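Local coordinates for protein glycosyl hydrolase family 26 (Bacteroides ovatus, PDB 4ZXO) that acts as a beta-mannanase in galactomannan breakdown, probably hydrolysing internal beta-1,4-mannosidic linkages with a TIM-barrel catalytic domain, at residues D33-G38 with M61-G66; I68-T73 with H103-K108; P209-D214 with T234-F239. All coordinates share one frame; numbering follows the deposited sequence.

Contact 1: D33-G38 with M61-G66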
loop_
_atom_site.group_PDB
_atom_site.type_symbol
_atom_site.label_atom_id
_atom_site.label_comp_id
_atom_site.label_asym_id
_atom_site.label_seq_id
_atom_site.Cartn_x
_atom_site.Cartn_y
_atom_site.Cartn_z
ATOM N N ASP A 33 5.917 -5.052 -5.722
ATOM C CA ASP A 33 6.989 -5.176 -6.736
ATOM C C ASP A 33 6.719 -6.356 -7.690
ATOM O O ASP A 33 7.647 -6.947 -8.236
ATOM C CB ASP A 33 8.363 -5.285 -6.038
ATOM C CG ASP A 33 8.904 -3.926 -5.642
ATOM O OD1 ASP A 33 8.395 -2.917 -6.190
ATOM O OD2 ASP A 33 9.819 -3.872 -4.785
ATOM N N ASP A 34 5.428 -6.658 -7.905
ATOM C CA ASP A 34 5.069 -7.909 -8.548
ATOM C C ASP A 34 5.652 -8.087 -9.954
ATOM O O ASP A 34 6.126 -9.190 -10.309
ATOM C CB ASP A 34 3.537 -7.998 -8.652
ATOM C CG ASP A 34 3.097 -9.359 -9.190
ATOM O OD1 ASP A 34 3.323 -10.381 -8.489
ATOM O OD2 ASP A 34 2.575 -9.417 -10.323
ATOM N N THR A 35 5.642 -7.013 -10.739
ATOM C CA THR A 35 6.154 -7.080 -12.095
ATOM C C THR A 35 7.547 -6.500 -12.245
ATOM O O THR A 35 8.075 -6.426 -13.373
ATOM C CB THR A 35 5.202 -6.355 -13.051
ATOM O OG1 THR A 35 4.810 -5.104 -12.436
ATOM C CG2 THR A 35 3.958 -7.205 -13.291
ATOM N N ALA A 36 8.166 -6.129 -11.127
ATOM C CA ALA A 36 9.548 -5.645 -11.172
ATOM C C ALA A 36 10.574 -6.786 -11.040
ATOM O O ALA A 36 11.617 -6.763 -11.705
ATOM C CB ALA A 36 9.768 -4.608 -10.078
ATOM N N TYR A 37 10.299 -7.747 -10.153
ATOM C CA TYR A 37 11.240 -8.872 -9.939
ATOM C C TYR A 37 10.540 -9.935 -9.085
ATOM O O TYR A 37 9.426 -9.729 -8.608
ATOM C CB TYR A 37 12.551 -8.374 -9.264
ATOM C CG TYR A 37 12.281 -7.654 -7.957
ATOM C CD1 TYR A 37 11.909 -8.368 -6.814
ATOM C CD2 TYR A 37 12.373 -6.262 -7.876
ATOM C CE1 TYR A 37 11.655 -7.734 -5.607
ATOM C CE2 TYR A 37 12.127 -5.601 -6.677
ATOM C CZ TYR A 37 11.731 -6.334 -5.553
ATOM O OH TYR A 37 11.401 -5.688 -4.373
ATOM N N GLY A 38 11.200 -11.069 -8.880
ATOM C CA GLY A 38 10.676 -12.120 -8.027
ATOM C C GLY A 38 11.789 -13.096 -7.754
ATOM O O GLY A 38 12.980 -12.791 -7.990
ATOM N N MET A 61 -1.034 -3.894 -7.610
ATOM C CA MET A 61 0.427 -3.945 -7.513
ATOM C C MET A 61 0.882 -2.738 -6.761
ATOM O O MET A 61 0.300 -1.657 -6.914
ATOM C CB MET A 61 1.064 -3.951 -8.890
ATOM C CG MET A 61 0.817 -5.267 -9.598
ATOM S SD MET A 61 1.463 -5.234 -11.275
ATOM C CE MET A 61 0.753 -6.774 -11.896
ATOM N N SER A 62 1.864 -2.921 -5.885
ATOM C CA SER A 62 2.433 -1.750 -5.197
ATOM C C SER A 62 3.913 -1.676 -5.469
ATOM O O SER A 62 4.581 -2.672 -5.787
ATOM C CB SER A 62 2.152 -1.784 -3.655
ATOM O OG SER A 62 2.661 -2.957 -3.054
ATOM N N PHE A 63 4.428 -0.473 -5.308
ATOM C CA PHE A 63 5.840 -0.198 -5.507
ATOM C C PHE A 63 6.225 0.865 -4.497
ATOM O O PHE A 63 5.351 1.454 -3.868
ATOM C CB PHE A 63 6.151 0.276 -6.952
ATOM C CG PHE A 63 5.588 -0.630 -8.035
ATOM C CD1 PHE A 63 6.313 -1.744 -8.496
ATOM C CD2 PHE A 63 4.329 -0.378 -8.555
ATOM C CE1 PHE A 63 5.778 -2.564 -9.454
ATOM C CE2 PHE A 63 3.764 -1.184 -9.550
ATOM C CZ PHE A 63 4.491 -2.297 -9.996
ATOM N N ASP A 64 7.519 1.138 -4.361
ATOM C CA ASP A 64 7.967 2.106 -3.337
ATOM C C ASP A 64 8.705 3.251 -3.965
ATOM O O ASP A 64 9.466 3.072 -4.919
ATOM C CB ASP A 64 8.840 1.401 -2.306
ATOM C CG ASP A 64 8.844 2.135 -0.953
ATOM O OD1 ASP A 64 7.993 1.778 -0.109
ATOM O OD2 ASP A 64 9.603 3.123 -0.769
ATOM N N LEU A 65 8.434 4.452 -3.447
ATOM C CA LEU A 65 9.104 5.662 -3.943
ATOM C C LEU A 65 10.317 6.087 -3.091
ATOM O O LEU A 65 10.931 7.103 -3.371
ATOM C CB LEU A 65 8.120 6.814 -4.047
ATOM C CG LEU A 65 6.974 6.566 -4.997
ATOM C CD1 LEU A 65 6.063 7.808 -5.081
ATOM C CD2 LEU A 65 7.461 6.095 -6.406
ATOM N N GLY A 66 10.690 5.284 -2.099
ATOM C CA GLY A 66 11.820 5.635 -1.259
ATOM C C GLY A 66 13.044 5.945 -2.094
ATOM O O GLY A 66 13.405 5.177 -3.009
HETATM O O HOH W 1 9.455 -0.585 -5.449
#

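Contact 2: I68-T73 with H103-K108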
loop_
_atom_site.group_PDB
_atom_site.type_symbol
_atom_site.label_atom_id
_atom_site.label_comp_id
_atom_site.label_asym_id
_atom_site.label_seq_id
_atom_site.Cartn_x
_atom_site.Cartn_y
_atom_site.Cartn_z
ATOM N N ILE A 68 13.268 8.628 -4.034
ATOM C CA ILE A 68 12.958 9.609 -5.080
ATOM C C ILE A 68 13.349 10.988 -4.615
ATOM O O ILE A 68 13.779 11.836 -5.443
ATOM C CB ILE A 68 11.468 9.547 -5.524
ATOM C CG1 ILE A 68 11.317 10.204 -6.942
ATOM C CG2 ILE A 68 10.543 10.192 -4.452
ATOM C CD1 ILE A 68 10.113 9.747 -7.675
ATOM N N GLU A 69 13.268 11.221 -3.307
ATOM C CA GLU A 69 13.591 12.527 -2.730
ATOM C C GLU A 69 15.057 12.901 -2.917
ATOM O O GLU A 69 15.408 14.097 -2.760
ATOM C CB GLU A 69 13.269 12.531 -1.235
ATOM C CG GLU A 69 13.970 11.428 -0.393
ATOM C CD GLU A 69 13.287 10.057 -0.431
ATOM O OE1 GLU A 69 12.364 9.838 -1.246
ATOM O OE2 GLU A 69 13.740 9.163 0.353
ATOM N N LEU A 70 15.916 11.890 -3.144
ATOM C CA LEU A 70 17.349 12.140 -3.377
ATOM C C LEU A 70 17.666 12.549 -4.801
ATOM O O LEU A 70 18.815 12.887 -5.109
ATOM C CB LEU A 70 18.153 10.930 -3.039
ATOM C CG LEU A 70 17.991 10.430 -1.604
ATOM C CD1 LEU A 70 18.931 9.245 -1.307
ATOM C CD2 LEU A 70 18.265 11.494 -0.570
ATOM N N GLY A 71 16.693 12.548 -5.681
ATOM C CA GLY A 71 16.947 13.022 -7.055
ATOM C C GLY A 71 17.682 12.052 -7.977
ATOM O O GLY A 71 18.121 12.430 -9.082
ATOM N N GLY A 72 17.839 10.803 -7.527
ATOM C CA GLY A 72 18.506 9.785 -8.331
ATOM C C GLY A 72 17.573 9.013 -9.222
ATOM O O GLY A 72 16.402 9.367 -9.384
ATOM N N THR A 73 18.087 7.947 -9.805
ATOM C CA THR A 73 17.365 7.288 -10.889
ATOM C C THR A 73 16.656 6.034 -10.380
ATOM O O THR A 73 15.822 5.472 -11.097
ATOM C CB THR A 73 18.310 6.897 -12.003
ATOM O OG1 THR A 73 19.449 6.259 -11.392
ATOM C CG2 THR A 73 18.818 8.167 -12.710
ATOM N N HIS A 103 9.196 4.637 1.594
ATOM C CA HIS A 103 10.185 4.494 2.661
ATOM C C HIS A 103 11.240 5.624 2.511
ATOM O O HIS A 103 12.387 5.420 2.014
ATOM C CB HIS A 103 10.840 3.102 2.614
ATOM C CG HIS A 103 9.969 2.013 3.139
ATOM N ND1 HIS A 103 8.940 1.447 2.407
ATOM C CD2 HIS A 103 10.031 1.321 4.300
ATOM C CE1 HIS A 103 8.399 0.459 3.112
ATOM N NE2 HIS A 103 9.035 0.373 4.269
ATOM N N VAL A 104 10.822 6.812 2.936
ATOM C CA VAL A 104 11.592 8.036 2.728
ATOM C C VAL A 104 12.779 8.109 3.687
ATOM O O VAL A 104 12.713 7.664 4.857
ATOM C CB VAL A 104 10.648 9.256 2.906
ATOM C CG1 VAL A 104 9.880 9.214 4.258
ATOM C CG2 VAL A 104 11.296 10.622 2.685
ATOM N N ARG A 105 13.869 8.666 3.161
ATOM C CA ARG A 105 15.072 8.869 3.941
ATOM C C ARG A 105 14.807 9.789 5.147
ATOM O O ARG A 105 13.796 10.528 5.217
ATOM C CB ARG A 105 16.165 9.503 3.054
ATOM C CG ARG A 105 16.567 8.710 1.828
ATOM C CD ARG A 105 17.314 7.416 2.103
ATOM N NE ARG A 105 18.626 7.675 2.737
ATOM C CZ ARG A 105 19.519 6.735 2.997
ATOM N NH1 ARG A 105 19.301 5.497 2.639
ATOM N NH2 ARG A 105 20.668 7.049 3.595
ATOM N N ASN A 106 15.755 9.755 6.073
ATOM C CA ASN A 106 15.694 10.577 7.278
ATOM C C ASN A 106 16.262 11.954 6.931
ATOM O O ASN A 106 17.478 12.055 6.659
ATOM C CB ASN A 106 16.509 9.889 8.367
ATOM C CG ASN A 106 16.436 10.582 9.705
ATOM O OD1 ASN A 106 16.509 11.789 9.787
ATOM N ND2 ASN A 106 16.282 9.811 10.762
ATOM N N PRO A 107 15.419 13.005 6.951
ATOM C CA PRO A 107 15.904 14.322 6.476
ATOM C C PRO A 107 16.840 15.034 7.457
ATOM O O PRO A 107 17.502 16.003 7.061
ATOM C CB PRO A 107 14.613 15.132 6.280
ATOM C CG PRO A 107 13.602 14.498 7.252
ATOM C CD PRO A 107 13.972 12.982 7.245
ATOM N N LYS A 108 16.948 14.537 8.685
ATOM C CA LYS A 108 17.828 15.186 9.645
ATOM C C LYS A 108 19.178 14.459 9.729
ATOM O O LYS A 108 20.249 15.096 9.724
ATOM C CB LYS A 108 17.160 15.237 11.029
ATOM C CG LYS A 108 17.990 15.966 12.094
ATOM C CD LYS A 108 17.064 16.098 13.327
ATOM C CE LYS A 108 17.508 17.112 14.330
ATOM N NZ LYS A 108 18.735 16.718 15.004
#

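Contact 3: P209-D214 with T234-F239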
loop_
_atom_site.group_PDB
_atom_site.type_symbol
_atom_site.label_atom_id
_atom_site.label_comp_id
_atom_site.label_asym_id
_atom_site.label_seq_id
_atom_site.Cartn_x
_atom_site.Cartn_y
_atom_site.Cartn_z
ATOM N N PRO A 209 -1.443 2.036 10.030
ATOM C CA PRO A 209 -0.689 1.575 11.199
ATOM C C PRO A 209 -0.749 0.054 11.309
ATOM O O PRO A 209 -1.553 -0.595 10.622
ATOM C CB PRO A 209 -1.436 2.227 12.382
ATOM C CG PRO A 209 -2.859 2.205 11.912
ATOM C CD PRO A 209 -2.750 2.621 10.404
ATOM N N GLY A 210 0.140 -0.501 12.113
ATOM C CA GLY A 210 0.166 -1.925 12.359
ATOM C C GLY A 210 -0.846 -2.376 13.410
ATOM O O GLY A 210 -1.935 -1.795 13.546
ATOM N N MET A 211 -0.495 -3.424 14.167
ATOM C CA MET A 211 -1.438 -4.027 15.116
ATOM C C MET A 211 -1.295 -3.547 16.570
ATOM O O MET A 211 -1.893 -4.134 17.463
ATOM C CB MET A 211 -1.340 -5.571 15.076
ATOM C CG MET A 211 0.075 -6.146 15.120
ATOM S SD MET A 211 0.958 -5.707 16.555
ATOM C CE MET A 211 0.148 -6.604 17.887
ATOM N N GLU A 212 -0.570 -2.456 16.818
ATOM C CA GLU A 212 -0.376 -2.022 18.200
ATOM C C GLU A 212 -1.682 -1.581 18.810
ATOM O O GLU A 212 -1.903 -1.782 20.012
ATOM C CB GLU A 212 0.636 -0.858 18.279
ATOM C CG GLU A 212 2.063 -1.276 17.918
ATOM C CD GLU A 212 2.314 -1.460 16.428
ATOM O OE1 GLU A 212 1.593 -0.895 15.580
ATOM O OE2 GLU A 212 3.238 -2.228 16.092
ATOM N N SER A 213 -2.528 -0.931 18.004
ATOM C CA SER A 213 -3.793 -0.418 18.510
ATOM C C SER A 213 -4.718 -1.562 18.884
ATOM O O SER A 213 -4.895 -2.487 18.112
ATOM C CB SER A 213 -4.495 0.437 17.447
ATOM O OG SER A 213 -3.679 1.523 17.035
ATOM N N ASP A 214 -5.328 -1.478 20.056
ATOM C CA ASP A 214 -6.290 -2.506 20.453
ATOM C C ASP A 214 -7.732 -2.134 20.261
ATOM O O ASP A 214 -8.594 -2.977 20.404
ATOM C CB ASP A 214 -6.080 -2.894 21.908
ATOM C CG ASP A 214 -4.948 -3.901 22.086
ATOM O OD1 ASP A 214 -4.545 -4.610 21.133
ATOM O OD2 ASP A 214 -4.482 -4.021 23.233
ATOM N N THR A 234 -4.313 -1.385 7.365
ATOM C CA THR A 234 -3.477 -1.860 8.476
ATOM C C THR A 234 -2.428 -2.808 7.878
ATOM O O THR A 234 -2.654 -3.414 6.809
ATOM C CB THR A 234 -4.309 -2.561 9.573
ATOM O OG1 THR A 234 -3.475 -2.819 10.712
ATOM C CG2 THR A 234 -4.848 -3.903 9.047
ATOM N N ASP A 235 -1.269 -2.866 8.525
ATOM C CA ASP A 235 -0.195 -3.779 8.149
ATOM C C ASP A 235 -0.025 -4.814 9.260
ATOM O O ASP A 235 0.387 -4.457 10.379
ATOM C CB ASP A 235 1.156 -3.033 7.963
ATOM C CG ASP A 235 1.171 -2.069 6.799
ATOM O OD1 ASP A 235 0.136 -1.920 6.097
ATOM O OD2 ASP A 235 2.262 -1.451 6.604
ATOM N N VAL A 236 -0.306 -6.083 8.980
ATOM C CA VAL A 236 -0.223 -7.123 10.000
ATOM C C VAL A 236 0.357 -8.370 9.359
ATOM O O VAL A 236 -0.239 -8.892 8.405
ATOM C CB VAL A 236 -1.632 -7.476 10.631
ATOM C CG1 VAL A 236 -1.468 -8.551 11.707
ATOM C CG2 VAL A 236 -2.364 -6.217 11.146
ATOM N N TYR A 237 1.528 -8.811 9.848
ATOM C CA TYR A 237 2.185 -10.022 9.326
ATOM C C TYR A 237 2.032 -11.208 10.274
ATOM O O TYR A 237 1.835 -11.036 11.478
ATOM C CB TYR A 237 3.689 -9.758 9.092
ATOM C CG TYR A 237 3.935 -8.916 7.856
ATOM C CD1 TYR A 237 4.255 -9.500 6.617
ATOM C CD2 TYR A 237 3.840 -7.543 7.930
ATOM C CE1 TYR A 237 4.476 -8.723 5.495
ATOM C CE2 TYR A 237 4.043 -6.749 6.800
ATOM C CZ TYR A 237 4.346 -7.340 5.588
ATOM O OH TYR A 237 4.557 -6.543 4.482
ATOM N N GLN A 238 2.118 -12.417 9.730
ATOM C CA GLN A 238 2.104 -13.574 10.593
ATOM C C GLN A 238 3.506 -13.918 11.137
ATOM O O GLN A 238 4.463 -14.159 10.385
ATOM C CB GLN A 238 1.552 -14.802 9.883
ATOM C CG GLN A 238 1.641 -16.035 10.822
ATOM C CD GLN A 238 0.908 -17.247 10.266
ATOM O OE1 GLN A 238 -0.196 -17.123 9.705
ATOM N NE2 GLN A 238 1.503 -18.435 10.437
ATOM N N PHE A 239 3.604 -13.973 12.461
ATOM C CA PHE A 239 4.818 -14.439 13.102
ATOM C C PHE A 239 4.562 -15.757 13.776
ATOM O O PHE A 239 5.415 -16.655 13.735
ATOM C CB PHE A 239 5.361 -13.388 14.105
ATOM C CG PHE A 239 5.782 -12.161 13.425
ATOM C CD1 PHE A 239 6.936 -12.177 12.656
ATOM C CD2 PHE A 239 4.999 -11.028 13.444
ATOM C CE1 PHE A 239 7.335 -11.027 11.932
ATOM C CE2 PHE A 239 5.408 -9.869 12.754
ATOM C CZ PHE A 239 6.550 -9.881 11.979
#

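Contact 1: D33-G38 with M61-G66
Asp-33 and Phe-63 are brought together by similar first torsions: in each, CG stands beside its own backbone N and anti to the carbonyl carbon (chi1 -82° and -51°). Asp-33 OD1 comes 3.3 Å from Phe-63 CD1, approaching the ring obliquely, with carboxylate and ring planes turned 40° apart. The backbone fixes this register through a short hydrogen bond from Asp-33 N to Ser-62 O, 2.7 Å and almost straight. One ordered water extends the link: it donates to Asp-33 OD1 and accepts from Asp-64 N, the latter at 2.8 Å, so the carboxylate reaches the next residue of the strand without touching it. Thr-35 OG1 lies at the edge of the Phe-63 ring, in its plane and 3.7 Å from CZ, and also 3.5 Å from Met-61 SD, while the CG2 branch of Thr-35 rests 3.5 Å from Met-61 CE. The extended Met-61 chain crosses Thr-35 at about a right angle and also carries its CE methyl to Asp-34 OD2 at 3.6 Å; the Asp-34 carboxylate itself is bound by His-31 and Ser-48. The case illustrates how a loop leaving one strand of a TIM barrel is stitched to the adjacent strand. Strand 60-64 runs parallel to both 27-32 and 97-101, and helix 81-93 covers the apolar side, with Leu-84 against Phe-63, Tyr-87 against Thr-35 and Gln-91 against Met-61.

Contact 2: I68-T73 with H103-K108
Glu-69 lies across both Val-104 and Arg-105 at about a right angle, in a meeting of two loops that follow the successive TIM-barrel strands 60-64 and 97-101. The glutamate chain bends at chi2 (-82°), which turns CD toward the second loop, and OE2 accepts a nearly straight 2.9 Å hydrogen bond from Arg-105 N. That N-H comes from above the carboxylate plane, 37° out of it. Such side-chain-to-backbone bonding is a concise example of how a short 3-10 turn and an irregular loop can be held together: the carboxylate bonds directly to the backbone of the second loop. Its second oxygen, OE1, accepts from Trp-102 NE1, so both carboxylate oxygens are engaged. Val-104 presents its CG2 branch to the carboxylate, 3.7 Å from Glu-69 CD, and Trp-138 of helix 132-147 touches both of these side chains.

Arg-105 is not a salt-bridge partner here. Its NE stays 5.6 Å from Glu-69 OE2, and its NH2 binds Gly-110 O instead, although the positive charge may still favour the nearby carboxylate electrostatically. What the arginine offers to the 68-73 loop is its aliphatic base. Leu-70, itself exposed, crosses this base at about a right angle, its CD1 and CD2 each 4.0 Å from Arg-105 CG; the same CG lies 3.2 Å from Glu-69 OE2.

Contact 3: P209-D214 with T234-F239
Pro-209 O is gripped by two donors of the 234-239 segment, Thr-234 OG1 at 2.9 Å and Asp-235 N at 3.1 Å. The setting is the end of two neighbouring parallel strands of the TIM barrel, 203-207 and 231-235, where segment 209-214 has turned into a loop beside the end of strand 231-235. The two donors reach the oxygen from opposite faces of its carbonyl plane: the hydroxyl is tilted 24° from that plane, whereas the N-H stands 38° out of it. Thr-234 can serve in this way because OG1 is anti to its own backbone N (chi1 -171°), which brings it beside the proline carbonyl. Thr-234 CA also makes a CA-H...O contact with Pro-209 O at 3.1 Å. A buried carbonyl at the point where a loop leaves its strand is thus satisfied by one backbone and one side-chain donor, a compact illustration of mixed bonding at a strand end.

One residue on, the roles reverse. Gly-210 CA approaches Asp-235 O at 3.2 Å in a second CA-H...O contact. The carboxylate of Asp-235 is engaged elsewhere, by Thr-269 and by a salt bridge to Arg-162, which tie it to other strands of the barrel. Helix 241-262 lies behind, its Met-251 touching both Thr-234 and Val-236. The apolar close is slight: Met-211 folds its thioether away from the strand, leaving its CB to meet Val-236 CG2 at 4.1 Å.

Overall arrangement
The three contacts come one after another along the chain, and each ties a segment following one barrel strand to its neighbour or to the loop beyond it. Contacts 1 and 2 have centres about 17 Å apart; contact 1 uses strand 60-64 and contact 2 the loop that follows it, and they touch directly: Asp-64 OD1 and His-103 ND1 are 2.7 Å apart, probably hydrogen-bonded. Contact 3 is separate, its centre about 21 Å from that of contact 1 and 26 Å from that of contact 2, yet contacts 1 and 3 both reach the same parallel sheet. Together they tie loops to strands, or to each other, at the C-terminal ends of the barrel strands, where TIM-barrel enzymes carry their active sites.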